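Local coordinates for protein Rho guanine nucleotide exchange factor 11 (Homo sapiens, PDB 5JHH) that probably activates Rho-family GTPases as a guanine nucleotide exchange factor, promoting release of bound GDP through its DH-PH module, at residues Ile27-Val32 with Pro174-Ser179; Lys86-Glu89 with Ile93-Glu96; Pro312-Asn317 with Phe331-Thr336; Val319-Val324 with Glu364-Ala369. All coordinates share one frame; numbering follows the deposited sequence.

How the contacts relate
Contacts 1 and 2 belong to the helical DH domain, contacts 3 and 4 to the PH domain. The centres of contacts 1 and 3 lie about 48 Å apart. Contacts 1 and 3 are buried; contacts 2 and 4 are only partly so. Contacts 1 and 2 meet through F31, whose ring packs on both L87 and I94. Contacts 3 and 4 share a sheet, because strands 319-323 and 330-335 are hydrogen-bonded neighbours. All four touch mainly through aliphatic groups. Contact 1 differs by placing a glutamate that binds another protein chain. Contact 3 adds a cysteine sulfur. Contact 4 keeps its salt bridge within one helix.

Contact 1. Residues Ile27-Val32 with Pro174-Ser179; sequences INELFV and PLLLES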
loop_
_atom_site.group_PDB
_atom_site.type_symbol
_atom_site.label_atom_id
_atom_site.label_comp_id
_atom_site.label_asym_id
_atom_site.label_seq_id
_atom_site.Cartn_x
_atom_site.Cartn_y
_atom_site.Cartn_z
ATOM N N ILE A 27 13.676 -0.234 -20.946
ATOM C CA ILE A 27 14.706 -1.145 -20.545
ATOM C C ILE A 27 15.800 -0.362 -19.852
ATOM O O ILE A 27 16.354 -0.792 -18.862
ATOM C CB ILE A 27 15.255 -1.924 -21.753
ATOM C CG1 ILE A 27 14.221 -2.937 -22.190
ATOM C CG2 ILE A 27 16.539 -2.650 -21.394
ATOM C CD1 ILE A 27 14.597 -3.688 -23.450
ATOM N N ASN A 28 16.106 0.799 -20.376
ATOM C CA ASN A 28 17.087 1.610 -19.754
ATOM C C ASN A 28 16.613 1.993 -18.346
ATOM O O ASN A 28 17.371 1.881 -17.418
ATOM C CB ASN A 28 17.343 2.828 -20.598
ATOM C CG ASN A 28 18.385 3.739 -20.006
ATOM O OD1 ASN A 28 18.084 4.885 -19.630
ATOM N ND2 ASN A 28 19.606 3.263 -19.951
ATOM N N GLU A 29 15.366 2.434 -18.192
ATOM C CA GLU A 29 14.866 2.809 -16.879
ATOM C C GLU A 29 14.977 1.643 -15.879
ATOM O O GLU A 29 15.424 1.818 -14.751
ATOM C CB GLU A 29 13.410 3.296 -16.949
ATOM C CG GLU A 29 12.981 3.908 -15.627
ATOM C CD GLU A 29 11.527 4.275 -15.503
ATOM O OE1 GLU A 29 10.711 3.971 -16.408
ATOM O OE2 GLU A 29 11.204 4.870 -14.448
ATOM N N LEU A 30 14.586 0.457 -16.310
ATOM C CA LEU A 30 14.737 -0.720 -15.508
ATOM C C LEU A 30 16.150 -0.877 -15.021
ATOM O O LEU A 30 16.383 -1.005 -13.821
ATOM C CB LEU A 30 14.325 -1.948 -16.288
ATOM C CG LEU A 30 14.676 -3.267 -15.627
ATOM C CD1 LEU A 30 13.824 -3.489 -14.384
ATOM C CD2 LEU A 30 14.451 -4.399 -16.606
ATOM N N PHE A 31 17.106 -0.841 -15.944
ATOM C CA PHE A 31 18.495 -0.982 -15.569
ATOM C C PHE A 31 18.951 0.095 -14.623
ATOM O O PHE A 31 19.596 -0.198 -13.628
ATOM C CB PHE A 31 19.413 -0.988 -16.789
ATOM C CG PHE A 31 19.315 -2.238 -17.654
ATOM C CD1 PHE A 31 18.406 -3.241 -17.389
ATOM C CD2 PHE A 31 20.103 -2.358 -18.776
ATOM C CE1 PHE A 31 18.326 -4.362 -18.192
ATOM C CE2 PHE A 31 20.038 -3.474 -19.576
ATOM C CZ PHE A 31 19.159 -4.483 -19.288
ATOM N N VAL A 32 18.644 1.337 -14.929
ATOM C CA VAL A 32 19.171 2.446 -14.155
ATOM C C VAL A 32 18.535 2.431 -12.773
ATOM O O VAL A 32 19.199 2.668 -11.788
ATOM C CB VAL A 32 18.934 3.788 -14.866
ATOM C CG1 VAL A 32 19.299 4.958 -13.967
ATOM C CG2 VAL A 32 19.797 3.850 -16.114
ATOM N N PRO A 174 6.395 -5.411 -12.198
ATOM C CA PRO A 174 5.333 -5.735 -13.117
ATOM C C PRO A 174 5.052 -4.578 -14.025
ATOM O O PRO A 174 4.765 -4.748 -15.221
ATOM C CB PRO A 174 4.132 -6.009 -12.195
ATOM C CG PRO A 174 4.777 -6.392 -10.873
ATOM C CD PRO A 174 5.973 -5.508 -10.802
ATOM N N LEU A 175 5.137 -3.390 -13.472
ATOM C CA LEU A 175 4.824 -2.205 -14.243
ATOM C C LEU A 175 5.912 -1.996 -15.275
ATOM O O LEU A 175 5.634 -1.672 -16.415
ATOM C CB LEU A 175 4.737 -1.005 -13.326
ATOM C CG LEU A 175 3.582 -0.922 -12.313
ATOM C CD1 LEU A 175 3.804 0.286 -11.384
ATOM C CD2 LEU A 175 2.275 -0.752 -13.046
ATOM N N LEU A 176 7.163 -2.186 -14.887
ATOM C CA LEU A 176 8.217 -2.056 -15.847
ATOM C C LEU A 176 8.130 -3.154 -16.885
ATOM O O LEU A 176 8.462 -2.888 -18.027
ATOM C CB LEU A 176 9.585 -2.039 -15.199
ATOM C CG LEU A 176 9.850 -0.741 -14.436
ATOM C CD1 LEU A 176 10.899 -1.001 -13.356
ATOM C CD2 LEU A 176 10.318 0.338 -15.414
ATOM N N LEU A 177 7.680 -4.362 -16.514
ATOM C CA LEU A 177 7.542 -5.420 -17.515
ATOM C C LEU A 177 6.365 -5.151 -18.481
ATOM O O LEU A 177 6.499 -5.336 -19.702
ATOM C CB LEU A 177 7.486 -6.819 -16.885
ATOM C CG LEU A 177 8.811 -7.277 -16.262
ATOM C CD1 LEU A 177 8.663 -8.424 -15.254
ATOM C CD2 LEU A 177 9.773 -7.710 -17.323
ATOM N N GLU A 178 5.237 -4.684 -17.955
ATOM C CA GLU A 178 4.062 -4.392 -18.785
ATOM C C GLU A 178 4.451 -3.383 -19.845
ATOM O O GLU A 178 4.192 -3.573 -21.018
ATOM C CB GLU A 178 2.875 -3.892 -17.966
ATOM C CG GLU A 178 2.059 -5.028 -17.350
ATOM C CD GLU A 178 1.308 -4.637 -16.073
ATOM O OE1 GLU A 178 0.721 -3.538 -16.053
ATOM O OE2 GLU A 178 1.302 -5.417 -15.073
ATOM N N SER A 179 5.177 -2.363 -19.457
ATOM C CA SER A 179 5.605 -1.378 -20.416
ATOM C C SER A 179 6.633 -1.882 -21.466
ATOM O O SER A 179 6.604 -1.466 -22.625
ATOM C CB SER A 179 6.136 -0.164 -19.678
ATOM O OG SER A 179 6.985 0.534 -20.554
#
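L176 spreads its two methyl groups over L30 and E29. Its CD1 meets L30 CD1 at 4.0 Å, methyl against methyl, and the two leucine side chains cross at a slant. Its CD2 goes to the end of E29 instead. There L176 CD2 lies 3.8 Å from E29 OE1 and 4.1 Å from E29 CD, and the two side chains cross at about a right angle. The leucine is an apolar neighbour of the carboxylate and not a polar partner. L176 has CG on the side of its backbone N (chi1 -71°), while E29 carries CG anti to the backbone N (chi1 -170°) and stays extended beyond it. Between the two segments the nearest CA atoms are those of L30 and L176, 6.7 Å apart.

This is packing between two long helices of the DH fold, 18-54 and 165-182. In DH domains such helices form the GTPase-binding face, and the bonds of E29 to the other protein are consistent with that. E29 OE1 accepts hydrogen bonds from an aromatic side chain and from the backbone of the chain of another protein, and OE2 takes a further backbone bond from that chain. L176 also packs on a polar side chain of the same partner.

Further out, M101 of helix 98-105 touches L30 and L177. R169 packs on L176 and makes a weak hydrogen bond to L30 O. Helix 165-182 is kinked at P174, whose N has no bond to the preceding turn. P174 and L177 rest on C201 of helix 189-227, and E178 forms a salt bridge with R202.

Contact 2. Residues Lys86-Glu89 with Ile93-Glu96; sequences KLRE and IIKE
L87 and I94 make the main apolar contact. L87 CD2 sits 3.8 Å from I94 CG2. L87 holds CG anti to its own N (chi1 -176°), which sends the branched end across to the chain coming back after the turn. I94 has CG1 on the side of its backbone N (chi1 -71°). CG2 is then left beside the carbonyl carbon, where it meets the leucine. A looser aliphatic approach lies next to it: R88 CD comes to 4.5 Å from I94 CD1. R88 and I94 also have the closest CA pair, 6.6 Å apart.

One mixed contact is loose. L87 CD2 is 4.3 Å from E96 O, a methyl beside a backbone carbonyl.

Polar bonds from helix 18-54 hold the returning segment. R23 and Q24 both donate to I94 O, and R23 also donates to K95 O. These bonds fix the backbone of a segment that has no regular helix or strand.

The contact closes the short connection between helices 70-89 and 98-105 of the DH domain. L87 also touches I97 further along that connection. I94 lies against F31 of helix 18-54, while I93 packs on V12 and L16 in the N-terminal loops.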
loop_
_atom_site.group_PDB
_atom_site.type_symbol
_atom_site.label_atom_id
_atom_site.label_comp_id
_atom_site.label_asym_id
_atom_site.label_seq_id
_atom_site.Cartn_x
_atom_site.Cartn_y
_atom_site.Cartn_z
ATOM N N LYS A 86 26.649 -7.092 -18.060
ATOM C CA LYS A 86 27.098 -8.036 -19.081
ATOM C C LYS A 86 26.357 -7.823 -20.409
ATOM O O LYS A 86 26.962 -7.708 -21.457
ATOM C CB LYS A 86 26.889 -9.477 -18.597
ATOM C CG LYS A 86 28.171 -10.266 -18.360
ATOM C CD LYS A 86 28.293 -11.458 -19.302
ATOM C CE LYS A 86 27.899 -12.765 -18.616
ATOM N NZ LYS A 86 27.510 -13.819 -19.601
ATOM N N LEU A 87 25.036 -7.749 -20.338
ATOM C CA LEU A 87 24.191 -7.637 -21.521
ATOM C C LEU A 87 24.306 -6.273 -22.228
ATOM O O LEU A 87 24.203 -6.187 -23.448
ATOM C CB LEU A 87 22.749 -7.890 -21.115
ATOM C CG LEU A 87 21.728 -7.900 -22.214
ATOM C CD1 LEU A 87 21.817 -9.204 -22.987
ATOM C CD2 LEU A 87 20.362 -7.768 -21.576
ATOM N N ARG A 88 24.514 -5.220 -21.458
ATOM C CA ARG A 88 24.695 -3.902 -22.005
ATOM C C ARG A 88 26.046 -3.923 -22.752
ATOM O O ARG A 88 26.230 -3.233 -23.747
ATOM C CB ARG A 88 24.576 -2.863 -20.861
ATOM C CG ARG A 88 24.841 -1.381 -21.140
ATOM C CD ARG A 88 24.407 -0.856 -22.512
ATOM N NE ARG A 88 25.469 -0.949 -23.531
ATOM C CZ ARG A 88 26.293 0.033 -23.915
ATOM N NH1 ARG A 88 27.202 -0.221 -24.857
ATOM N NH2 ARG A 88 26.217 1.260 -23.397
ATOM N N GLU A 89 26.960 -4.793 -22.350
ATOM C CA GLU A 89 28.263 -4.849 -23.028
ATOM C C GLU A 89 28.185 -5.111 -24.537
ATOM O O GLU A 89 28.929 -4.519 -25.289
ATOM C CB GLU A 89 29.230 -5.820 -22.328
ATOM C CG GLU A 89 29.935 -5.142 -21.155
ATOM C CD GLU A 89 30.570 -6.103 -20.169
ATOM O OE1 GLU A 89 30.746 -7.311 -20.489
ATOM O OE2 GLU A 89 30.887 -5.620 -19.059
ATOM N N ILE A 93 21.973 -0.964 -27.885
ATOM C CA ILE A 93 20.636 -1.359 -28.230
ATOM C C ILE A 93 20.437 -2.742 -27.676
ATOM O O ILE A 93 21.014 -3.714 -28.166
ATOM C CB ILE A 93 20.427 -1.423 -29.732
ATOM C CG1 ILE A 93 20.793 -0.089 -30.364
ATOM C CG2 ILE A 93 18.976 -1.799 -30.039
ATOM C CD1 ILE A 93 20.622 -0.090 -31.876
ATOM N N ILE A 94 19.618 -2.848 -26.646
ATOM C CA ILE A 94 19.497 -4.126 -25.986
ATOM C C ILE A 94 18.536 -4.971 -26.820
ATOM O O ILE A 94 17.499 -4.487 -27.273
ATOM C CB ILE A 94 19.074 -3.961 -24.498
ATOM C CG1 ILE A 94 20.234 -3.373 -23.657
ATOM C CG2 ILE A 94 18.665 -5.301 -23.918
ATOM C CD1 ILE A 94 20.163 -1.879 -23.437
ATOM N N LYS A 95 18.898 -6.223 -27.047
ATOM C CA LYS A 95 18.106 -7.082 -27.906
ATOM C C LYS A 95 17.120 -7.840 -27.050
ATOM O O LYS A 95 16.360 -7.199 -26.356
ATOM C CB LYS A 95 19.005 -7.985 -28.753
ATOM C CG LYS A 95 19.814 -7.215 -29.799
ATOM C CD LYS A 95 18.915 -6.426 -30.753
ATOM C CE LYS A 95 19.660 -5.972 -32.009
ATOM N NZ LYS A 95 20.782 -5.030 -31.708
ATOM N N GLU A 96 17.125 -9.171 -27.059
ATOM C CA GLU A 96 16.193 -9.912 -26.213
ATOM C C GLU A 96 16.569 -9.763 -24.733
ATOM O O GLU A 96 17.744 -9.718 -24.353
ATOM C CB GLU A 96 16.070 -11.406 -26.543
ATOM C CG GLU A 96 16.916 -11.953 -27.676
ATOM C CD GLU A 96 16.346 -11.574 -29.024
ATOM O OE1 GLU A 96 17.016 -10.814 -29.754
ATOM O OE2 GLU A 96 15.209 -11.995 -29.323
#

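Contact 3. Residues Pro312-Asn317 with Phe331-Thr336; sequences PVLKLN and FFIICT
Two facing layers of the PH-domain beta sandwich meet where L314 reaches I333 and C335. Strand 313-315 is paired antiparallel with strand 280-287 in one layer. Strand 330-335 lies between strands 319-323 and 345-348 in the other. The two segments are thus joined by side chains across the core and not as hydrogen-bonded neighbours. Their closest CA atoms, L314 and C335, are 7.8 Å apart.

L314 does the bridging. Its CB points to the opposite segment. CG stands anti to the carbonyl carbon (chi1 -61°), and the fork at CG divides the contact in two. One methyl, L314 CD1, lies 4.0 Å from I333 CG2. The other methyl goes to the cysteine. I333 and C335 are two residues apart on one strand, so both can present themselves to a single leucine, while the CB of I334 points away from it.

The surroundings are largely apolar. Y345 of strand 345-348 packs on both L314 and C335, and I333 also touches L281 and L347. F331, earlier in the strand, lies against M359 and L362 of the C-terminal helix.

I333 is shared between neighbours by its two branches. CG2, anti to the backbone N, serves L314. CG1 carries CD1 to the edge of the F331 ring, in its plane. On the cysteine side, L314 CD2 rests 3.9 Å from C335 SG.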
loop_
_atom_site.group_PDB
_atom_site.type_symbol
_atom_site.label_atom_id
_atom_site.label_comp_id
_atom_site.label_asym_id
_atom_site.label_seq_id
_atom_site.Cartn_x
_atom_site.Cartn_y
_atom_site.Cartn_z
ATOM N N PRO A 312 -21.311 -13.988 22.510
ATOM C CA PRO A 312 -20.344 -13.063 21.916
ATOM C C PRO A 312 -19.474 -13.717 20.836
ATOM O O PRO A 312 -18.745 -13.024 20.129
ATOM C CB PRO A 312 -19.489 -12.641 23.117
ATOM C CG PRO A 312 -19.588 -13.777 24.091
ATOM C CD PRO A 312 -20.730 -14.680 23.684
ATOM N N VAL A 313 -19.586 -15.035 20.708
ATOM C CA VAL A 313 -18.871 -15.786 19.705
ATOM C C VAL A 313 -19.872 -16.496 18.816
ATOM O O VAL A 313 -20.829 -17.090 19.296
ATOM C CB VAL A 313 -17.989 -16.842 20.351
ATOM C CG1 VAL A 313 -17.265 -17.656 19.290
ATOM C CG2 VAL A 313 -17.004 -16.185 21.281
ATOM N N LEU A 314 -19.641 -16.443 17.517
ATOM C CA LEU A 314 -20.482 -17.140 16.537
ATOM C C LEU A 314 -19.618 -18.078 15.734
ATOM O O LEU A 314 -18.513 -17.729 15.382
ATOM C CB LEU A 314 -21.168 -16.115 15.617
ATOM C CG LEU A 314 -22.072 -15.155 16.407
ATOM C CD1 LEU A 314 -22.726 -14.089 15.554
ATOM C CD2 LEU A 314 -23.140 -15.965 17.133
ATOM N N LYS A 315 -20.127 -19.274 15.469
ATOM C CA LYS A 315 -19.472 -20.224 14.595
ATOM C C LYS A 315 -19.943 -20.004 13.171
ATOM O O LYS A 315 -21.140 -20.044 12.867
ATOM C CB LYS A 315 -19.757 -21.646 15.041
ATOM C CG LYS A 315 -19.307 -21.942 16.464
ATOM C CD LYS A 315 -18.963 -23.422 16.583
ATOM C CE LYS A 315 -18.793 -23.885 18.025
ATOM N NZ LYS A 315 -20.048 -24.470 18.569
ATOM N N LEU A 316 -18.977 -19.779 12.293
ATOM C CA LEU A 316 -19.250 -19.397 10.936
ATOM C C LEU A 316 -19.896 -20.508 10.159
ATOM O O LEU A 316 -20.495 -20.247 9.134
ATOM C CB LEU A 316 -17.961 -18.953 10.252
ATOM C CG LEU A 316 -17.302 -17.666 10.784
ATOM C CD1 LEU A 316 -15.986 -17.454 10.088
ATOM C CD2 LEU A 316 -18.183 -16.442 10.601
ATOM N N ASN A 317 -19.801 -21.743 10.629
ATOM C CA ASN A 317 -20.475 -22.846 9.934
ATOM C C ASN A 317 -21.958 -22.980 10.273
ATOM O O ASN A 317 -22.650 -23.818 9.694
ATOM C CB ASN A 317 -19.783 -24.178 10.236
ATOM C CG ASN A 317 -19.750 -24.489 11.701
ATOM O OD1 ASN A 317 -20.436 -23.863 12.499
ATOM N ND2 ASN A 317 -18.927 -25.430 12.068
ATOM N N PHE A 331 -26.042 -5.044 8.249
ATOM C CA PHE A 331 -26.221 -6.422 7.801
ATOM C C PHE A 331 -26.612 -7.309 8.979
ATOM O O PHE A 331 -26.359 -6.954 10.125
ATOM C CB PHE A 331 -24.942 -6.949 7.143
ATOM C CG PHE A 331 -23.742 -6.976 8.063
ATOM C CD1 PHE A 331 -22.897 -5.878 8.152
ATOM C CD2 PHE A 331 -23.448 -8.094 8.812
ATOM C CE1 PHE A 331 -21.788 -5.901 8.981
ATOM C CE2 PHE A 331 -22.345 -8.116 9.629
ATOM C CZ PHE A 331 -21.517 -7.020 9.723
ATOM N N PHE A 332 -27.234 -8.450 8.673
ATOM C CA PHE A 332 -27.726 -9.403 9.679
ATOM C C PHE A 332 -26.870 -10.661 9.698
ATOM O O PHE A 332 -26.444 -11.175 8.658
ATOM C CB PHE A 332 -29.157 -9.852 9.356
ATOM C CG PHE A 332 -30.195 -8.743 9.371
ATOM C CD1 PHE A 332 -30.248 -7.814 10.387
ATOM C CD2 PHE A 332 -31.145 -8.668 8.380
ATOM C CE1 PHE A 332 -31.212 -6.826 10.393
ATOM C CE2 PHE A 332 -32.148 -7.691 8.396
ATOM C CZ PHE A 332 -32.173 -6.768 9.398
ATOM N N ILE A 333 -26.668 -11.180 10.890
ATOM C CA ILE A 333 -26.176 -12.510 11.032
ATOM C C ILE A 333 -27.230 -13.354 11.733
ATOM O O ILE A 333 -27.688 -13.036 12.836
ATOM C CB ILE A 333 -24.868 -12.537 11.803
ATOM C CG1 ILE A 333 -23.845 -11.661 11.066
ATOM C CG2 ILE A 333 -24.386 -13.978 11.960
ATOM C CD1 ILE A 333 -22.566 -11.433 11.836
ATOM N N ILE A 334 -27.589 -14.448 11.069
ATOM C CA ILE A 334 -28.672 -15.309 11.479
ATOM C C ILE A 334 -28.101 -16.657 11.873
ATOM O O ILE A 334 -27.553 -17.358 11.030
ATOM C CB ILE A 334 -29.635 -15.482 10.318
ATOM C CG1 ILE A 334 -30.033 -14.101 9.781
ATOM C CG2 ILE A 334 -30.823 -16.326 10.746
ATOM C CD1 ILE A 334 -31.093 -14.123 8.706
ATOM N N CYS A 335 -28.216 -17.005 13.151
ATOM C CA CYS A 335 -27.665 -18.253 13.668
ATOM C C CYS A 335 -28.609 -19.370 13.307
ATOM O O CYS A 335 -29.818 -19.237 13.486
ATOM C CB CYS A 335 -27.527 -18.186 15.179
ATOM S SG CYS A 335 -26.711 -16.693 15.793
ATOM N N THR A 336 -28.064 -20.465 12.804
ATOM C CA THR A 336 -28.879 -21.498 12.188
ATOM C C THR A 336 -28.989 -22.768 13.006
ATOM O O THR A 336 -29.699 -23.697 12.612
ATOM C CB THR A 336 -28.312 -21.865 10.823
ATOM O OG1 THR A 336 -26.953 -22.311 10.972
ATOM C CG2 THR A 336 -28.347 -20.665 9.929
#

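Contact 4. Residues Val319-Val324 with Glu364-Ala369; sequences VLIRSV and EAVRNA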
loop_
_atom_site.group_PDB
_atom_site.type_symbol
_atom_site.label_atom_id
_atom_site.label_comp_id
_atom_site.label_asym_id
_atom_site.label_seq_id
_atom_site.Cartn_x
_atom_site.Cartn_y
_atom_site.Cartn_z
ATOM N N VAL A 319 -24.110 -20.038 10.595
ATOM C CA VAL A 319 -24.754 -18.760 10.382
ATOM C C VAL A 319 -24.978 -18.465 8.925
ATOM O O VAL A 319 -24.348 -19.046 8.035
ATOM C CB VAL A 319 -24.018 -17.534 10.988
ATOM C CG1 VAL A 319 -23.688 -17.696 12.465
ATOM C CG2 VAL A 319 -22.762 -17.219 10.213
ATOM N N LEU A 320 -25.894 -17.526 8.716
ATOM C CA LEU A 320 -26.177 -16.940 7.411
ATOM C C LEU A 320 -26.018 -15.420 7.487
ATOM O O LEU A 320 -26.205 -14.819 8.547
ATOM C CB LEU A 320 -27.612 -17.259 6.984
ATOM C CG LEU A 320 -27.968 -18.743 6.909
ATOM C CD1 LEU A 320 -29.419 -18.863 6.465
ATOM C CD2 LEU A 320 -27.044 -19.525 5.979
ATOM N N ILE A 321 -25.738 -14.801 6.348
ATOM C CA ILE A 321 -25.409 -13.390 6.295
ATOM C C ILE A 321 -26.431 -12.714 5.397
ATOM O O ILE A 321 -26.645 -13.151 4.279
ATOM C CB ILE A 321 -23.998 -13.190 5.674
ATOM C CG1 ILE A 321 -22.944 -14.032 6.407
ATOM C CG2 ILE A 321 -23.606 -11.718 5.650
ATOM C CD1 ILE A 321 -22.756 -13.687 7.872
ATOM N N ARG A 322 -27.081 -11.655 5.864
ATOM C CA ARG A 322 -28.044 -11.009 4.993
ATOM C C ARG A 322 -27.948 -9.479 5.004
ATOM O O ARG A 322 -27.778 -8.867 6.037
ATOM C CB ARG A 322 -29.457 -11.468 5.328
ATOM C CG ARG A 322 -30.523 -11.088 4.282
ATOM C CD ARG A 322 -31.873 -11.572 4.776
ATOM N NE ARG A 322 -33.033 -11.080 4.053
ATOM C CZ ARG A 322 -33.602 -11.680 3.007
ATOM N NH1 ARG A 322 -33.076 -12.775 2.469
ATOM N NH2 ARG A 322 -34.701 -11.167 2.483
ATOM N N SER A 323 -28.036 -8.885 3.826
ATOM C CA SER A 323 -28.194 -7.428 3.701
ATOM C C SER A 323 -29.518 -6.939 4.256
ATOM O O SER A 323 -30.496 -7.670 4.285
ATOM C CB SER A 323 -28.174 -7.028 2.236
ATOM O OG SER A 323 -26.901 -6.640 1.836
ATOM N N VAL A 324 -29.550 -5.661 4.598
ATOM C CA VAL A 324 -30.738 -4.975 5.081
ATOM C C VAL A 324 -31.154 -3.964 4.002
ATOM O O VAL A 324 -30.414 -3.014 3.707
ATOM C CB VAL A 324 -30.414 -4.244 6.408
ATOM C CG1 VAL A 324 -31.646 -3.549 6.983
ATOM C CG2 VAL A 324 -29.804 -5.211 7.422
ATOM N N GLU A 364 -17.640 -15.047 2.222
ATOM C CA GLU A 364 -16.549 -15.913 1.769
ATOM C C GLU A 364 -16.164 -16.854 2.913
ATOM O O GLU A 364 -16.102 -18.073 2.755
ATOM C CB GLU A 364 -15.366 -15.055 1.250
ATOM C CG GLU A 364 -14.104 -15.805 0.792
ATOM C CD GLU A 364 -14.301 -16.778 -0.397
ATOM O OE1 GLU A 364 -15.422 -16.882 -0.972
ATOM O OE2 GLU A 364 -13.315 -17.467 -0.761
ATOM N N ALA A 365 -16.018 -16.314 4.099
ATOM C CA ALA A 365 -15.529 -17.126 5.208
ATOM C C ALA A 365 -16.539 -18.199 5.561
ATOM O O ALA A 365 -16.168 -19.298 5.933
ATOM C CB ALA A 365 -15.285 -16.262 6.406
ATOM N N VAL A 366 -17.814 -17.848 5.458
ATOM C CA VAL A 366 -18.888 -18.795 5.676
ATOM C C VAL A 366 -18.886 -19.918 4.646
ATOM O O VAL A 366 -19.018 -21.069 5.024
ATOM C CB VAL A 366 -20.286 -18.112 5.734
ATOM C CG1 VAL A 366 -21.433 -19.126 5.563
ATOM C CG2 VAL A 366 -20.433 -17.385 7.060
ATOM N N ARG A 367 -18.716 -19.596 3.369
ATOM C CA ARG A 367 -18.606 -20.646 2.356
ATOM C C ARG A 367 -17.487 -21.670 2.679
ATOM O O ARG A 367 -17.668 -22.852 2.483
ATOM C CB ARG A 367 -18.371 -20.037 0.992
ATOM C CG ARG A 367 -19.387 -20.470 -0.055
ATOM C CD ARG A 367 -19.962 -19.254 -0.765
ATOM N NE ARG A 367 -18.934 -18.224 -0.977
ATOM C CZ ARG A 367 -19.160 -16.899 -1.039
ATOM N NH1 ARG A 367 -20.393 -16.406 -0.933
ATOM N NH2 ARG A 367 -18.146 -16.051 -1.218
ATOM N N ASN A 368 -16.369 -21.213 3.231
ATOM C CA ASN A 368 -15.249 -22.090 3.563
ATOM C C ASN A 368 -15.282 -22.673 4.960
ATOM O O ASN A 368 -14.437 -23.483 5.310
ATOM C CB ASN A 368 -13.942 -21.335 3.362
ATOM C CG ASN A 368 -13.815 -20.822 1.952
ATOM O OD1 ASN A 368 -14.184 -21.517 1.004
ATOM N ND2 ASN A 368 -13.374 -19.574 1.804
ATOM N N ALA A 369 -16.239 -22.264 5.775
ATOM C CA ALA A 369 -16.270 -22.763 7.155
ATOM C C ALA A 369 -16.775 -24.209 7.207
ATOM O O ALA A 369 -16.517 -24.928 8.157
ATOM C CB ALA A 369 -17.135 -21.872 8.035
ATOM O OXT ALA A 369 -17.476 -24.688 6.316
#
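The carboxylate of E364 is held by R367, and weakly by N368, near the end of the helix whose V366 packs against V319 and I321. R367 NH2 donates to E364 OE1 at 2.9 Å in a salt bridge, with an N-H...O angle of 164°. E364 OE1 receives it on the lone pair turned away from OE2, and OE1 lies close to the guanidinium plane. N368 ND2 makes a weak bond of 3.3 Å to E364 OE2.

The contact itself is apolar and centres on V366. V366 CG2 touches V319 CG2 at 3.9 Å and I321 CG1 at 4.2 Å. V366 CG1 lies 3.8 Å from V319 O. With chi1 at 164°, CG1 stands anti to the backbone N, and the two methyls are split between the carbonyl and the side chains of the strand.

This is the C-terminal helix of the PH fold packing on its sheet, here at strand 319-323. Along the helix, M359, L362 and E363 also touch I321, and K355 NZ hydrogen-bonds to S323 OG. V319 and I321 both rest on I333 of the adjacent strand. A365 and A369 pack on L316, just before the strand begins.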